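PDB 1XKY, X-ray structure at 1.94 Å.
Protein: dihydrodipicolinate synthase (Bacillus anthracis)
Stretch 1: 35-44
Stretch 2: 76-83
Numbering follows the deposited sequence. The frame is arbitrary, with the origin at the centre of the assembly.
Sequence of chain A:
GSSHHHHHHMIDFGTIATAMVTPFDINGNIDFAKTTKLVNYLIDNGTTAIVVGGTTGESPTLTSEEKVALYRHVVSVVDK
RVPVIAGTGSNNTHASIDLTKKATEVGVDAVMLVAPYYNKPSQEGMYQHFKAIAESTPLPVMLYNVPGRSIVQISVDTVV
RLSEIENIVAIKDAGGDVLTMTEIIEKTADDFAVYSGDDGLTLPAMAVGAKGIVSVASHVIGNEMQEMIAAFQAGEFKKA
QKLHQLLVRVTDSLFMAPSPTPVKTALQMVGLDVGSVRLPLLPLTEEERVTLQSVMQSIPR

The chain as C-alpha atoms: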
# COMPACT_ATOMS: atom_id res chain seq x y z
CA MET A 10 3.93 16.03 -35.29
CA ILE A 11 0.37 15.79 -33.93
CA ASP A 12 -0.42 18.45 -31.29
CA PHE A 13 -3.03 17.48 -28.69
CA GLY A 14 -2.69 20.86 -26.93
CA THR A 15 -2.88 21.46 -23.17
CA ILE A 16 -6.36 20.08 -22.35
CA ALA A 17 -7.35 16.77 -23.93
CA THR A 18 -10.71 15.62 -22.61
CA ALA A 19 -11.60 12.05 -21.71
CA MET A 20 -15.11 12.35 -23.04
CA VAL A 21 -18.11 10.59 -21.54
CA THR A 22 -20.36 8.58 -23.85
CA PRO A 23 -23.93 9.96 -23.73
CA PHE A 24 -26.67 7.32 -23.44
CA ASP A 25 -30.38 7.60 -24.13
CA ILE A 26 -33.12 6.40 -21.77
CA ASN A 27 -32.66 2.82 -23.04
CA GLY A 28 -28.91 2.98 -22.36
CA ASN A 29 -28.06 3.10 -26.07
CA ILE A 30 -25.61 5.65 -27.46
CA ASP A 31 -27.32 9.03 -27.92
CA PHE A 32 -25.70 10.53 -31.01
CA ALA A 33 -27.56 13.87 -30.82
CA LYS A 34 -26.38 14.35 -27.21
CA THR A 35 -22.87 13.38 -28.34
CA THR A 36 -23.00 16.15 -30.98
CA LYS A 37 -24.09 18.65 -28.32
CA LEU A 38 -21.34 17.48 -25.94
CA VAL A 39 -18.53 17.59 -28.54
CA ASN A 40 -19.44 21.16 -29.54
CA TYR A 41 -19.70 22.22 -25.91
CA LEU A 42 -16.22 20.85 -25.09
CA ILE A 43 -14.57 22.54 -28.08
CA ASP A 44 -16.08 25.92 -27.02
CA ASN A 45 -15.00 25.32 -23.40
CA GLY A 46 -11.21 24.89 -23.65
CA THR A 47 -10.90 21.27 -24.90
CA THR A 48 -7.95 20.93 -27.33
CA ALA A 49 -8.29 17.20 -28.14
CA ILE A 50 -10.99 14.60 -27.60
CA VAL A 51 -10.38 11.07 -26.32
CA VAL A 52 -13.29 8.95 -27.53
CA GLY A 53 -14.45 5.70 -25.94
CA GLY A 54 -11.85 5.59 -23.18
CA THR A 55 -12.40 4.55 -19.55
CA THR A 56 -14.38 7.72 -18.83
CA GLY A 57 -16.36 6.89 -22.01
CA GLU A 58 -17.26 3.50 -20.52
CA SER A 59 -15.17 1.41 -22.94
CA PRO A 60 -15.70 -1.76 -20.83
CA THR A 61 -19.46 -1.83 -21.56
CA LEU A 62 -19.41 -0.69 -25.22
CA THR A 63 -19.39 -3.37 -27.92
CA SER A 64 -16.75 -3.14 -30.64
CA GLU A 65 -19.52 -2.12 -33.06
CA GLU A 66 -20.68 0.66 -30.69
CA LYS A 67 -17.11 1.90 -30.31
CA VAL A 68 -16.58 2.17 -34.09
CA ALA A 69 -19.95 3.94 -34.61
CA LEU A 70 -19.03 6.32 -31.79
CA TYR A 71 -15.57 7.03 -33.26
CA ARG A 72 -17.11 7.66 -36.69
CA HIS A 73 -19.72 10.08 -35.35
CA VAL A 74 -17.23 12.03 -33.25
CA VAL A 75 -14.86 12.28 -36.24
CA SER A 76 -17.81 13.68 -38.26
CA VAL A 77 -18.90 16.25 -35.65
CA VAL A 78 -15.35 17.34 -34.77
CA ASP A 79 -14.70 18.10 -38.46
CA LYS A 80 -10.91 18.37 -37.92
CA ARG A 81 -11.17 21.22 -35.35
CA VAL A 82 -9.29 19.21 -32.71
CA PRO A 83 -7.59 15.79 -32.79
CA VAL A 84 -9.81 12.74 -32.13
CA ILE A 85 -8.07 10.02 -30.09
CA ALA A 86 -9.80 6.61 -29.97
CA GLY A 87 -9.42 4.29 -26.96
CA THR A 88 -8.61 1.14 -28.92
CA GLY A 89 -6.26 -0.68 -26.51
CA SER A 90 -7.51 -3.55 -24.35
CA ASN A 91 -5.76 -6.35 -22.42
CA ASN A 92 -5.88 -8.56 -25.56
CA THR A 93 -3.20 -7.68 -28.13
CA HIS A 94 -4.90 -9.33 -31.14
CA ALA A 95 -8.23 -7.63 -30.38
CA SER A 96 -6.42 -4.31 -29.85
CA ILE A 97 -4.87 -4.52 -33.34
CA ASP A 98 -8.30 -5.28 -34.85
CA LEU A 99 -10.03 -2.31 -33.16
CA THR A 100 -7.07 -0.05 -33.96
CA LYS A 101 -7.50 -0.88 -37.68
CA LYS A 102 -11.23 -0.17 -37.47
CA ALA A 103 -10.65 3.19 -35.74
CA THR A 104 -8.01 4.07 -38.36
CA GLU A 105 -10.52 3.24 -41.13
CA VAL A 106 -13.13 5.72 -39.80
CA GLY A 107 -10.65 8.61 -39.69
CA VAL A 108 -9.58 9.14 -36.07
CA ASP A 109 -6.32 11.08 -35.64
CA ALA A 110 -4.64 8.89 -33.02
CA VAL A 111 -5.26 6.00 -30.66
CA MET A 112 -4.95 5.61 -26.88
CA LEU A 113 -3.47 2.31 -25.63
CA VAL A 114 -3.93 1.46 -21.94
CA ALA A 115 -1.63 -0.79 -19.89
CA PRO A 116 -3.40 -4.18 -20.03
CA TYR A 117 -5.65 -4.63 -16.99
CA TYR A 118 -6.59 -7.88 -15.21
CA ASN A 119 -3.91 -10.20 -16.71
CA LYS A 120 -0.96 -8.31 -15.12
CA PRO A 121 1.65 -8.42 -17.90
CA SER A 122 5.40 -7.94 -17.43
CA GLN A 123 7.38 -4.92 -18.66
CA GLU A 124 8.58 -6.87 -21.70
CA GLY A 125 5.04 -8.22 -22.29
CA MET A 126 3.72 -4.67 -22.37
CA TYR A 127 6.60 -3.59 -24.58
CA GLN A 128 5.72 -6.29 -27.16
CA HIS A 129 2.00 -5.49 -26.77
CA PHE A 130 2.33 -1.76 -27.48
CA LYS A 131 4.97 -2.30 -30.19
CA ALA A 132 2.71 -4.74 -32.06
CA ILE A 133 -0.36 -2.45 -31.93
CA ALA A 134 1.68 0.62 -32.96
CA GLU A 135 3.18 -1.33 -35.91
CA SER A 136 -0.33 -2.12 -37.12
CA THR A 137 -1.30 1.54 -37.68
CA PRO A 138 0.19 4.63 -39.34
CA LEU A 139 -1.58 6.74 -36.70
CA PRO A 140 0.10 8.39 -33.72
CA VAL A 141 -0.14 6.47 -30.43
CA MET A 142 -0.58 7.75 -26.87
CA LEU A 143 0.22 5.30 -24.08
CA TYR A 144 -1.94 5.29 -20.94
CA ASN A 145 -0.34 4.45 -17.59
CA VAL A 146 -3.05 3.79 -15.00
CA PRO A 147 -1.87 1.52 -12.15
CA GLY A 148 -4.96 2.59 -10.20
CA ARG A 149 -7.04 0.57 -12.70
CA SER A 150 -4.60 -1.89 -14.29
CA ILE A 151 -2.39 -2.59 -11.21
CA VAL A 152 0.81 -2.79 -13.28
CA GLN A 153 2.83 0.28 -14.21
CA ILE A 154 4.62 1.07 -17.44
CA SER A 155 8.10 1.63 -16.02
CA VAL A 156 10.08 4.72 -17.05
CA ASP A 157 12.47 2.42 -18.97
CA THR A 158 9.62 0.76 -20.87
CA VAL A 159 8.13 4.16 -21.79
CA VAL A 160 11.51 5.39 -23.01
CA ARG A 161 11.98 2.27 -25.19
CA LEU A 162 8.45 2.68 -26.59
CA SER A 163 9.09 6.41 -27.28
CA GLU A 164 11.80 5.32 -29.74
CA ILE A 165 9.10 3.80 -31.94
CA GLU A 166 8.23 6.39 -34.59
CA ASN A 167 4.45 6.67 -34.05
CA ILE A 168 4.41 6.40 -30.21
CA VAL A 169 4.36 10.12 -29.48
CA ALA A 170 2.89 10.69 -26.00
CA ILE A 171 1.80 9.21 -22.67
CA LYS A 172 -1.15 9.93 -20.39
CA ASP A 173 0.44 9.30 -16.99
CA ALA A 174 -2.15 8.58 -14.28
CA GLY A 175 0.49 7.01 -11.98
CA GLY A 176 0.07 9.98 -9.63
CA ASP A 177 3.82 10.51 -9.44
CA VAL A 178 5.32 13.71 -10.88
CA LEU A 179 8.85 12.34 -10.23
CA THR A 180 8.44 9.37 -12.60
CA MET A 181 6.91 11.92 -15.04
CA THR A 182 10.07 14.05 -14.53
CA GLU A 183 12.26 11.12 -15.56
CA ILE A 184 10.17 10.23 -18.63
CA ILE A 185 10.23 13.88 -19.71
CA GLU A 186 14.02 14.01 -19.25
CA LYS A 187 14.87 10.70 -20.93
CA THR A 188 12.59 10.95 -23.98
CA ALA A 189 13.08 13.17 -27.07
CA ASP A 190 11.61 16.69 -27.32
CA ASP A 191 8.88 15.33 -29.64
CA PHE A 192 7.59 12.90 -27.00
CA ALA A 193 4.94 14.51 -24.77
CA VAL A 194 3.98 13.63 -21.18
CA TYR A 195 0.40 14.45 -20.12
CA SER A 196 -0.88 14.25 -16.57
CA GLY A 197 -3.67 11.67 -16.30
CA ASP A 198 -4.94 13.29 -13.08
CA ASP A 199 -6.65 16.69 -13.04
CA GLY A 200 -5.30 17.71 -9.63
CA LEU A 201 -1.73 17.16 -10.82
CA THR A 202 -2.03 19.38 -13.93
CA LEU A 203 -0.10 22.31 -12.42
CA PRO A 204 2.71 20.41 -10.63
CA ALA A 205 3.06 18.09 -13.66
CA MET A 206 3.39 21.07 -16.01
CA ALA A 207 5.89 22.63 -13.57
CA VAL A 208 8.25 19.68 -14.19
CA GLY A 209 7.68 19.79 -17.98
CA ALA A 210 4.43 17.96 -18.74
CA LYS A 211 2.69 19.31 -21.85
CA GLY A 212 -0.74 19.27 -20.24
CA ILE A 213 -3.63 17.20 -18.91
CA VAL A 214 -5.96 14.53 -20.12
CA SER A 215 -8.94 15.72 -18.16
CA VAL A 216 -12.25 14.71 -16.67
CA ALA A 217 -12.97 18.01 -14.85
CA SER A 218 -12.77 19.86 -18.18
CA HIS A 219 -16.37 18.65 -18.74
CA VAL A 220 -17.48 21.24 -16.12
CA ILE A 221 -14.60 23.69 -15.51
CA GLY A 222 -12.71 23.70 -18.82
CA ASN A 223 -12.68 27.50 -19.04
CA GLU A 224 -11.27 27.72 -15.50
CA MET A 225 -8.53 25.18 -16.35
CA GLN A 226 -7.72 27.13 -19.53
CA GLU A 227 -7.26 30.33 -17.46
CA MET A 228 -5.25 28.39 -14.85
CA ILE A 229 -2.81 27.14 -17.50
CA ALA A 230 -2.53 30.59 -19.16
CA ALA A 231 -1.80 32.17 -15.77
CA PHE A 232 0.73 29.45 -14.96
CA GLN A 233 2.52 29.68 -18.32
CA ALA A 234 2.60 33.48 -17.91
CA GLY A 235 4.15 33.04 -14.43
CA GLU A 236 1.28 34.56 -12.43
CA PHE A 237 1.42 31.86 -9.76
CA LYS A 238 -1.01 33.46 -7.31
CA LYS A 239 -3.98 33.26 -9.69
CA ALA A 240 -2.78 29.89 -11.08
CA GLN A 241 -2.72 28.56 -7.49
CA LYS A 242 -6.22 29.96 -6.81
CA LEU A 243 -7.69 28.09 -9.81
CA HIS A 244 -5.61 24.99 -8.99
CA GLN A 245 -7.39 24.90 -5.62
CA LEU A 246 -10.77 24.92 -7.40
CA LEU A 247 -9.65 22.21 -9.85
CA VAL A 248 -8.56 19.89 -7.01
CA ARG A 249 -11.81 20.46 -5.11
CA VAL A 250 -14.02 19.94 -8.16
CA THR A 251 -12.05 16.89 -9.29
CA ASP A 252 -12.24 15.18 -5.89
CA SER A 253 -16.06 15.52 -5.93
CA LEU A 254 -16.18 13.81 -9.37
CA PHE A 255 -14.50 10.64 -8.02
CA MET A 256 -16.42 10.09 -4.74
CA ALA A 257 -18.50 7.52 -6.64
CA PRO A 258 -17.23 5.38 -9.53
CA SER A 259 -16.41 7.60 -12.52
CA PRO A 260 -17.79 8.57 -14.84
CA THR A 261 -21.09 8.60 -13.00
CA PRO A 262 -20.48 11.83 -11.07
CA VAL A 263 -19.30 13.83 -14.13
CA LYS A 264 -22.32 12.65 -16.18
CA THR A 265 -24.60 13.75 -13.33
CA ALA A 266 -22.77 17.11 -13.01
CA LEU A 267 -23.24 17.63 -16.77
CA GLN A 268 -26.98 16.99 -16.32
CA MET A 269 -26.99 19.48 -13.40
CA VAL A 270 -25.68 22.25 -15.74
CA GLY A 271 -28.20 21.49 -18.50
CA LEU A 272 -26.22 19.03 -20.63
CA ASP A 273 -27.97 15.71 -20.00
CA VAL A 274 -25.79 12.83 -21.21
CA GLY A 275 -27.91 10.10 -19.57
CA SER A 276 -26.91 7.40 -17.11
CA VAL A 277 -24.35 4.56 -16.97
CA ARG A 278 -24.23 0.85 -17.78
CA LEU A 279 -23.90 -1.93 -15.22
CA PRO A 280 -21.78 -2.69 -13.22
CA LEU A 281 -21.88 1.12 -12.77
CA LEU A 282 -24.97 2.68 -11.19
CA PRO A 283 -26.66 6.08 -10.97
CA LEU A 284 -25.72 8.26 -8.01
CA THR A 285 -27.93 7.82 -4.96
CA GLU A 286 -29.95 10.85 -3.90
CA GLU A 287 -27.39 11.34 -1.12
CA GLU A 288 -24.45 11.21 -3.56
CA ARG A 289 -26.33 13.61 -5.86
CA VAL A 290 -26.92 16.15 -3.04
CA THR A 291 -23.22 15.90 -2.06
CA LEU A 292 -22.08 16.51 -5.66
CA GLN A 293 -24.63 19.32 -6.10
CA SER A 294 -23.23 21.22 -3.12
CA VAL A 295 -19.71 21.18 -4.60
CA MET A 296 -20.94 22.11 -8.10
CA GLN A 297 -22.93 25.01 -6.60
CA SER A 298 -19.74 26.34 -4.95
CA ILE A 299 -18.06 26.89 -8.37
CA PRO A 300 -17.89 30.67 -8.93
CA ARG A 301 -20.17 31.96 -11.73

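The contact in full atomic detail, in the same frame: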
# COMPACT_ATOMS: atom_id res chain seq x y z
N THR A 35 -24.30 13.40 -28.06
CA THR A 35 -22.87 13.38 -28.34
C THR A 35 -22.47 14.62 -29.16
O THR A 35 -21.48 15.28 -28.84
CB THR A 35 -22.44 12.09 -29.07
OG1 THR A 35 -22.81 10.95 -28.28
CG2 THR A 35 -20.94 12.06 -29.30
N THR A 36 -23.25 14.94 -30.18
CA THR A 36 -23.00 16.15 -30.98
C THR A 36 -23.00 17.39 -30.09
O THR A 36 -22.06 18.19 -30.14
CB THR A 36 -24.03 16.29 -32.12
OG1 THR A 36 -24.00 15.12 -32.94
CG2 THR A 36 -23.76 17.53 -32.98
N LYS A 37 -24.01 17.52 -29.24
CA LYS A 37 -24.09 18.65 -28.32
C LYS A 37 -22.85 18.71 -27.42
O LYS A 37 -22.26 19.78 -27.23
CB LYS A 37 -25.36 18.58 -27.47
CG LYS A 37 -25.65 19.86 -26.71
CD LYS A 37 -26.74 19.68 -25.65
CE LYS A 37 -28.15 19.67 -26.23
NZ LYS A 37 -28.62 18.31 -26.62
N LEU A 38 -22.46 17.55 -26.88
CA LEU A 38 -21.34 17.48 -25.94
C LEU A 38 -20.01 17.84 -26.60
O LEU A 38 -19.22 18.58 -26.03
CB LEU A 38 -21.23 16.08 -25.32
CG LEU A 38 -20.02 15.85 -24.40
CD1 LEU A 38 -20.07 16.78 -23.22
CD2 LEU A 38 -19.96 14.40 -23.93
N VAL A 39 -19.77 17.31 -27.79
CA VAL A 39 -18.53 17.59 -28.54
C VAL A 39 -18.39 19.09 -28.81
O VAL A 39 -17.33 19.68 -28.57
CB VAL A 39 -18.47 16.81 -29.86
CG1 VAL A 39 -17.34 17.32 -30.75
CG2 VAL A 39 -18.27 15.31 -29.59
N ASN A 40 -19.47 19.72 -29.27
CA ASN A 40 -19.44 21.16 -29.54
C ASN A 40 -19.22 22.00 -28.29
O ASN A 40 -18.45 22.98 -28.30
CB ASN A 40 -20.71 21.59 -30.28
CG ASN A 40 -20.69 21.18 -31.73
OD1 ASN A 40 -19.71 21.42 -32.44
ND2 ASN A 40 -21.76 20.54 -32.19
N TYR A 41 -19.90 21.60 -27.21
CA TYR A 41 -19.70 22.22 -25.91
C TYR A 41 -18.22 22.18 -25.47
O TYR A 41 -17.63 23.21 -25.10
CB TYR A 41 -20.60 21.58 -24.85
CG TYR A 41 -20.23 22.01 -23.44
CD1 TYR A 41 -20.73 23.19 -22.90
CD2 TYR A 41 -19.33 21.27 -22.69
CE1 TYR A 41 -20.37 23.61 -21.62
CE2 TYR A 41 -18.96 21.67 -21.40
CZ TYR A 41 -19.48 22.85 -20.87
OH TYR A 41 -19.10 23.25 -19.60
N LEU A 42 -17.61 21.00 -25.54
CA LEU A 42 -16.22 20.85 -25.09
C LEU A 42 -15.28 21.75 -25.88
O LEU A 42 -14.45 22.45 -25.30
CB LEU A 42 -15.77 19.39 -25.18
CG LEU A 42 -16.48 18.44 -24.20
CD1 LEU A 42 -16.06 17.00 -24.48
CD2 LEU A 42 -16.22 18.83 -22.76
N ILE A 43 -15.42 21.74 -27.21
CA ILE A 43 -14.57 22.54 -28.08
C ILE A 43 -14.68 24.05 -27.78
O ILE A 43 -13.68 24.76 -27.87
CB ILE A 43 -14.82 22.20 -29.57
CG1 ILE A 43 -14.37 20.76 -29.86
CG2 ILE A 43 -14.09 23.17 -30.48
CD1 ILE A 43 -14.77 20.24 -31.24
N ASP A 44 -15.87 24.51 -27.40
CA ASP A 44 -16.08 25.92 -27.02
C ASP A 44 -15.72 26.23 -25.57
O ASP A 44 -15.77 27.38 -25.15
CB ASP A 44 -17.53 26.34 -27.25
CG ASP A 44 -17.93 26.30 -28.71
OD1 ASP A 44 -17.03 26.34 -29.59
OD2 ASP A 44 -19.14 26.23 -28.98
N SER A 76 -16.91 12.86 -37.44
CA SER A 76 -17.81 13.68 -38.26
C SER A 76 -18.11 15.03 -37.61
O SER A 76 -17.99 16.07 -38.26
CB SER A 76 -19.12 12.93 -38.52
OG SER A 76 -20.05 13.75 -39.22
N VAL A 77 -18.52 15.02 -36.35
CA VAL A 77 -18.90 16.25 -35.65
C VAL A 77 -17.68 17.15 -35.46
O VAL A 77 -17.76 18.36 -35.71
CB VAL A 77 -19.59 15.96 -34.29
CG1 VAL A 77 -19.88 17.26 -33.53
CG2 VAL A 77 -20.88 15.20 -34.52
N VAL A 78 -16.57 16.57 -35.04
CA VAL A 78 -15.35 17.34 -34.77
C VAL A 78 -14.85 18.08 -36.02
O VAL A 78 -14.39 19.22 -35.92
CB VAL A 78 -14.25 16.44 -34.16
CG1 VAL A 78 -12.91 17.14 -34.14
CG2 VAL A 78 -14.65 16.04 -32.76
N ASP A 79 -14.96 17.44 -37.18
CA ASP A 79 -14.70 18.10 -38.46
C ASP A 79 -13.30 18.74 -38.45
O ASP A 79 -13.12 19.88 -38.85
CB ASP A 79 -15.80 19.14 -38.73
CG ASP A 79 -15.82 19.65 -40.16
OD1 ASP A 79 -16.20 20.81 -40.35
OD2 ASP A 79 -15.44 18.90 -41.09
N LYS A 80 -12.32 17.98 -37.96
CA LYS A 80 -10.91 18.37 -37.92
C LYS A 80 -10.54 19.60 -37.06
O LYS A 80 -9.43 20.11 -37.17
CB LYS A 80 -10.37 18.53 -39.36
CG LYS A 80 -10.29 17.21 -40.13
CD LYS A 80 -9.18 16.31 -39.59
CE LYS A 80 -9.21 14.95 -40.27
NZ LYS A 80 -8.30 13.98 -39.59
N ARG A 81 -11.45 20.05 -36.20
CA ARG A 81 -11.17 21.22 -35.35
C ARG A 81 -10.17 20.92 -34.23
O ARG A 81 -9.39 21.78 -33.84
CB ARG A 81 -12.46 21.75 -34.73
CG ARG A 81 -13.33 22.53 -35.70
CD ARG A 81 -14.63 22.94 -35.01
NE ARG A 81 -15.53 21.80 -34.86
CZ ARG A 81 -16.56 21.76 -34.02
NH1 ARG A 81 -16.84 22.78 -33.22
NH2 ARG A 81 -17.32 20.67 -33.98
N VAL A 82 -10.25 19.70 -33.69
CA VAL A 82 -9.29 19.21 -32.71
C VAL A 82 -9.01 17.74 -33.02
O VAL A 82 -9.84 17.08 -33.65
CB VAL A 82 -9.81 19.34 -31.25
CG1 VAL A 82 -10.11 20.80 -30.90
CG2 VAL A 82 -11.05 18.45 -31.00
N PRO A 83 -7.84 17.22 -32.60
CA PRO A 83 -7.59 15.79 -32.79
C PRO A 83 -8.57 14.87 -32.05
O PRO A 83 -8.96 15.17 -30.93
CB PRO A 83 -6.17 15.60 -32.24
CG PRO A 83 -5.57 16.94 -32.26
CD PRO A 83 -6.68 17.90 -31.99

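Residues 35-44 belong to a helix that begins earlier in the chain, whereas 76-83 contain the last turn of another helix, a tight turn, and the start of an extended segment. The approach begins near Thr36 and Val77, whose CA atoms lie 6.2 Å apart, and widens to 7.0 Å between the CA atoms of Val39 and Val78 and 7.8 Å between those of Ile43 and Val82. Thr36, Val39, Asn40 and Ile43, which recur at helical spacing along one side, supply the contacting stripe of the first helix.

The apolar part of that stripe is built from branched side chains, which are compact and fit between closely spaced backbones. Val39 CG1 packs 3.8 Å from Val77 CG1 and 3.6 Å from Val78 CG2, so one methyl touches two successive valines. Farther along, Ile43 extends its longer side chain across the wider gap, bringing CD1 to 4.1 Å from Val82 CG2. At the other end, Thr36 OG1 lies 3.5 Å from Val77 CG2; this is a van der Waals contact, and the hydroxyl finds its hydrogen-bonding partner elsewhere in the structure.

The polar chemistry centres on Arg81. The second helix stops at Val78: Asp79 leaves helical geometry with positive phi, and a type I' turn from Val78 to Arg81 reverses the chain, closed by the hydrogen bond from Arg81 N to Val78 O (3.1 Å). The turn places Arg81 where its side chain can reach back to the helix end. Carbonyls in a helix's last turn lack the amide donors that a further turn would provide, and the guanidinium supplies substitutes: Arg81 NE donates to Val78 O at 3.0 Å, and Arg81 NH2 to Val77 O at 2.9 Å.

The same group also bonds across the interface. Asn40 OD1 lies near the guanidinium plane, at its edge, where N-H bonds point, and accepts from Arg81 NH2 at 2.9 Å and, with a longer and more bent geometry, from Arg81 NH1 at 3.3 Å. Asparagine suits this site because its amide oxygen is a strong neutral acceptor on a short side chain. Its ND2 sits 3.1 Å from Thr36 O, one turn back, a carbonyl that already accepts from Asn40 N at 3.1 Å.

Over one face of the guanidinium lies Ile43 CD1, 3.6 Å from Arg81 CZ. The flat face has little capacity for hydrogen bonding, so a methyl can cover it while the edge remains free to donate.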